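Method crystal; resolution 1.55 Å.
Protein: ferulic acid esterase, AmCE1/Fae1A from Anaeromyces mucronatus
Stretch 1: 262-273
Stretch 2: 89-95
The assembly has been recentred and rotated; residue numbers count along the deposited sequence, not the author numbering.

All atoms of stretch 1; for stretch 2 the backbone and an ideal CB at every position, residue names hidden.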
# COMPACT_ATOMS: atom_id res chain seq x y z
N PHE A 262 4.55 -7.74 1.47
CA PHE A 262 3.31 -8.11 0.76
C PHE A 262 2.89 -9.54 1.03
O PHE A 262 1.69 -9.87 1.18
CB PHE A 262 3.54 -7.90 -0.74
CG PHE A 262 2.26 -7.79 -1.55
CD1 PHE A 262 1.26 -6.86 -1.21
CD2 PHE A 262 2.13 -8.55 -2.72
CE1 PHE A 262 0.09 -6.74 -1.99
CE2 PHE A 262 0.98 -8.42 -3.50
CZ PHE A 262 -0.02 -7.52 -3.15
N TYR A 263 3.87 -10.45 1.10
CA TYR A 263 3.60 -11.85 1.43
C TYR A 263 2.92 -12.00 2.79
O TYR A 263 1.90 -12.71 2.92
CB TYR A 263 4.94 -12.61 1.43
CG TYR A 263 4.90 -14.04 1.93
CD1 TYR A 263 4.24 -15.04 1.21
CD2 TYR A 263 5.57 -14.40 3.13
CE1 TYR A 263 4.24 -16.36 1.63
CE2 TYR A 263 5.57 -15.75 3.55
CZ TYR A 263 4.90 -16.71 2.80
OH TYR A 263 4.92 -18.02 3.22
N ASN A 264 3.47 -11.35 3.84
CA ASN A 264 2.76 -11.44 5.12
C ASN A 264 1.42 -10.71 5.11
O ASN A 264 0.43 -11.21 5.68
CB ASN A 264 3.69 -10.87 6.21
CG ASN A 264 4.78 -11.83 6.59
OD1 ASN A 264 4.53 -12.76 7.37
ND2 ASN A 264 5.99 -11.62 6.08
N PHE A 265 1.36 -9.56 4.45
CA PHE A 265 0.13 -8.81 4.44
C PHE A 265 -1.04 -9.56 3.80
O PHE A 265 -2.16 -9.59 4.31
CB PHE A 265 0.39 -7.48 3.73
CG PHE A 265 -0.79 -6.50 3.72
CD1 PHE A 265 -1.30 -5.98 4.93
CD2 PHE A 265 -1.35 -6.12 2.51
CE1 PHE A 265 -2.36 -5.03 4.88
CE2 PHE A 265 -2.42 -5.23 2.46
CZ PHE A 265 -2.91 -4.67 3.63
N ILE A 266 -0.78 -10.16 2.63
CA ILE A 266 -1.88 -10.78 1.86
C ILE A 266 -2.38 -12.06 2.55
O ILE A 266 -3.49 -12.51 2.33
CB ILE A 266 -1.40 -11.03 0.40
CG1 ILE A 266 -1.21 -9.68 -0.30
CG2 ILE A 266 -2.43 -11.92 -0.39
CD1 ILE A 266 -2.49 -8.85 -0.54
N GLN A 267 -1.54 -12.63 3.42
CA GLN A 267 -2.01 -13.73 4.23
C GLN A 267 -3.06 -13.30 5.27
O GLN A 267 -3.75 -14.16 5.84
CB GLN A 267 -0.85 -14.37 4.98
CG GLN A 267 -0.02 -15.27 4.09
CD GLN A 267 1.14 -15.84 4.84
OE1 GLN A 267 0.98 -16.77 5.66
NE2 GLN A 267 2.31 -15.28 4.63
N THR A 268 -3.14 -12.00 5.54
CA THR A 268 -4.08 -11.53 6.58
C THR A 268 -5.35 -10.89 6.01
O THR A 268 -6.33 -10.69 6.73
CB THR A 268 -3.45 -10.51 7.51
OG1 THR A 268 -3.32 -9.24 6.86
CG2 THR A 268 -2.11 -11.00 8.08
N THR A 269 -5.31 -10.49 4.75
CA THR A 269 -6.40 -9.64 4.27
C THR A 269 -7.69 -10.41 4.07
O THR A 269 -7.70 -11.60 3.68
CB THR A 269 -6.01 -8.93 2.95
OG1 THR A 269 -5.38 -9.85 2.05
CG2 THR A 269 -5.00 -7.80 3.22
N PHE A 270 -8.81 -9.71 4.31
CA PHE A 270 -10.14 -10.18 3.94
C PHE A 270 -10.53 -11.51 4.60
O PHE A 270 -11.22 -12.32 4.01
CB PHE A 270 -10.25 -10.32 2.42
CG PHE A 270 -9.66 -9.14 1.68
CD1 PHE A 270 -9.99 -7.85 2.03
CD2 PHE A 270 -8.80 -9.35 0.61
CE1 PHE A 270 -9.41 -6.75 1.34
CE2 PHE A 270 -8.24 -8.27 -0.13
CZ PHE A 270 -8.55 -6.96 0.25
N GLY A 271 -10.12 -11.67 5.85
CA GLY A 271 -10.55 -12.83 6.59
C GLY A 271 -9.87 -14.14 6.22
O GLY A 271 -10.36 -15.21 6.57
N ALA A 272 -8.73 -14.06 5.53
CA ALA A 272 -8.02 -15.27 5.07
C ALA A 272 -7.61 -16.19 6.20
O ALA A 272 -7.46 -17.39 5.96
CB ALA A 272 -6.75 -14.88 4.25
N LEU A 273 -7.42 -15.64 7.39
CA LEU A 273 -7.08 -16.46 8.55
C LEU A 273 -8.33 -16.98 9.24
O LEU A 273 -8.21 -17.71 10.23
CB LEU A 273 -6.23 -15.66 9.54
CG LEU A 273 -4.90 -15.17 8.93
CD1 LEU A 273 -4.26 -14.19 9.88
CD2 LEU A 273 -3.97 -16.37 8.68
N UNK A 89 -4.86 -22.01 -0.35
CA UNK A 89 -5.94 -21.65 0.54
C UNK A 89 -5.52 -20.65 1.60
O UNK A 89 -6.19 -20.57 2.64
CB UNK A 89 -6.50 -22.91 1.21
N UNK A 90 -4.49 -19.82 1.30
CA UNK A 90 -3.97 -18.86 2.27
C UNK A 90 -4.24 -17.40 1.92
O UNK A 90 -3.72 -16.52 2.59
CB UNK A 90 -2.46 -19.06 2.42
N UNK A 91 -5.03 -17.16 0.87
CA UNK A 91 -5.47 -15.82 0.57
C UNK A 91 -6.83 -15.92 -0.08
O UNK A 91 -7.19 -17.01 -0.55
CB UNK A 91 -4.47 -15.08 -0.33
N UNK A 92 -7.56 -14.80 -0.10
CA UNK A 92 -8.84 -14.73 -0.81
C UNK A 92 -8.62 -14.24 -2.24
O UNK A 92 -7.65 -13.49 -2.51
CB UNK A 92 -9.82 -13.81 -0.08
N UNK A 93 -9.55 -14.61 -3.14
CA UNK A 93 -9.58 -13.95 -4.47
C UNK A 93 -9.80 -12.46 -4.33
O UNK A 93 -10.59 -12.03 -3.50
CB UNK A 93 -10.68 -14.55 -5.35
N UNK A 94 -9.08 -11.66 -5.10
CA UNK A 94 -9.21 -10.24 -4.90
C UNK A 94 -8.90 -9.50 -6.20
O UNK A 94 -8.32 -10.06 -7.10
CB UNK A 94 -8.29 -9.77 -3.77
N UNK A 95 -9.30 -8.22 -6.22
CA UNK A 95 -8.90 -7.27 -7.28
C UNK A 95 -7.74 -6.43 -6.75
O UNK A 95 -7.80 -5.98 -5.59
CB UNK A 95 -10.07 -6.38 -7.71

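Position 89 has a positive phi (68°, with psi 26°), a backbone shape that by itself favours glycine, and an ideal CB there would have no atom of stretch 1 within 5.5 Å. The residue is G89. Its contribution comes from the backbone: a water donates to both G89 O and A272 O, at 2.8 Å each.

At position 90 the CA-to-CB bond points sideways, and the ideal CB lies 4.8 Å from Q267 CG. Farther out, stretch 1 offers two oxygens, Q267 OE1 and Y263 OH, so a long side chain ending in a donor would suit; lysine or arginine could both be considered. The deposited residue is R90. Its NH1 donates to Q267 OE1 and to Y263 OH, at 3.1 Å in each case, and both acceptors lie at the edge of the guanidinium, near its plane, where the N-H bonds point. Q267 is itself steadied by its NE2, which donates to Y263 O at 3.1 Å. A water accepts from R90 NE and donates to Q267 OE1, adding a second link between the two side chains.

Position 91 is where the backbones of the two stretches come nearest, CA to CA: its CA lies 5.2 Å from A272 CA. The ideal CB already lies 3.8 Å from I266 CG2 and 5.1 Å from A272 CB, so a small apolar side chain fits well. It is A91, whose methyl packs against I266 while its CA lies 4.0 Å from A272 CB.

At position 92 CA-to-CB points toward stretch 1, with the ideal CB 4.3 Å from F270 CB. The turn beyond presents the carbonyl F270 O, which invites a long side chain with an apolar stem and a donor at its tip. K92 meets both demands: CG lies 3.9 Å from F270 CB, CE lies 4.0 Å from A272 CA, and NZ donates to F270 O at 2.7 Å. The backbone joins in too, K92 N donating to a water that in turn donates to I266 O and T269 O.

Position 93 points away, so stretch 1 sets little requirement and a polar residue is among many possibilities; it is E93.

Position 94 points toward stretch 1 again, its ideal CB 3.9 Å from F270 CE2, with I266 CD1 offering another apolar surface. Leucine, isoleucine or methionine would be reasonable. M94 reaches both: CE lies 3.8 Å from F270 CE2, at the ring edge, and SD lies 3.9 Å from I266 CD1.

Position 95 points away, leaving the choice open from this side; it is I95.

Stretch 2 (89-95) GRAKEMI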
# COMPACT_ATOMS: atom_id res chain seq x y z
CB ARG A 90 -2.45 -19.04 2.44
CG ARG A 90 -2.06 -20.51 2.46
CD ARG A 90 -1.07 -20.90 3.43
NE ARG A 90 -0.01 -19.95 3.80
CZ ARG A 90 1.26 -19.96 3.40
NH1 ARG A 90 2.11 -19.09 3.91
NH2 ARG A 90 1.69 -20.83 2.52
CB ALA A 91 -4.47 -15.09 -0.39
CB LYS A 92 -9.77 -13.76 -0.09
CG LYS A 92 -10.05 -14.12 1.38
CD LYS A 92 -10.79 -15.45 1.42
CE LYS A 92 -11.36 -15.70 2.83
NZ LYS A 92 -12.31 -14.58 3.15
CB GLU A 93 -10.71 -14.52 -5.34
CG GLU A 93 -10.54 -15.94 -5.70
CD GLU A 93 -11.52 -16.34 -6.79
OE1 GLU A 93 -12.72 -16.04 -6.64
OE2 GLU A 93 -11.09 -16.94 -7.79
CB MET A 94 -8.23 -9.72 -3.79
CG MET A 94 -6.78 -10.04 -4.15
SD MET A 94 -5.60 -9.56 -2.84
CE MET A 94 -5.99 -10.85 -1.67
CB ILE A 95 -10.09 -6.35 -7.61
CG1 ILE A 95 -11.24 -7.18 -8.30
CG2 ILE A 95 -9.63 -5.21 -8.51
CD1 ILE A 95 -12.52 -6.36 -8.39
O HOH W 1 -7.61 -18.23 3.31
O HOH W 2 -3.59 -16.87 5.32
O HOH W 3 -1.30 -18.23 5.90
O HOH W 4 -6.30 -12.51 1.45
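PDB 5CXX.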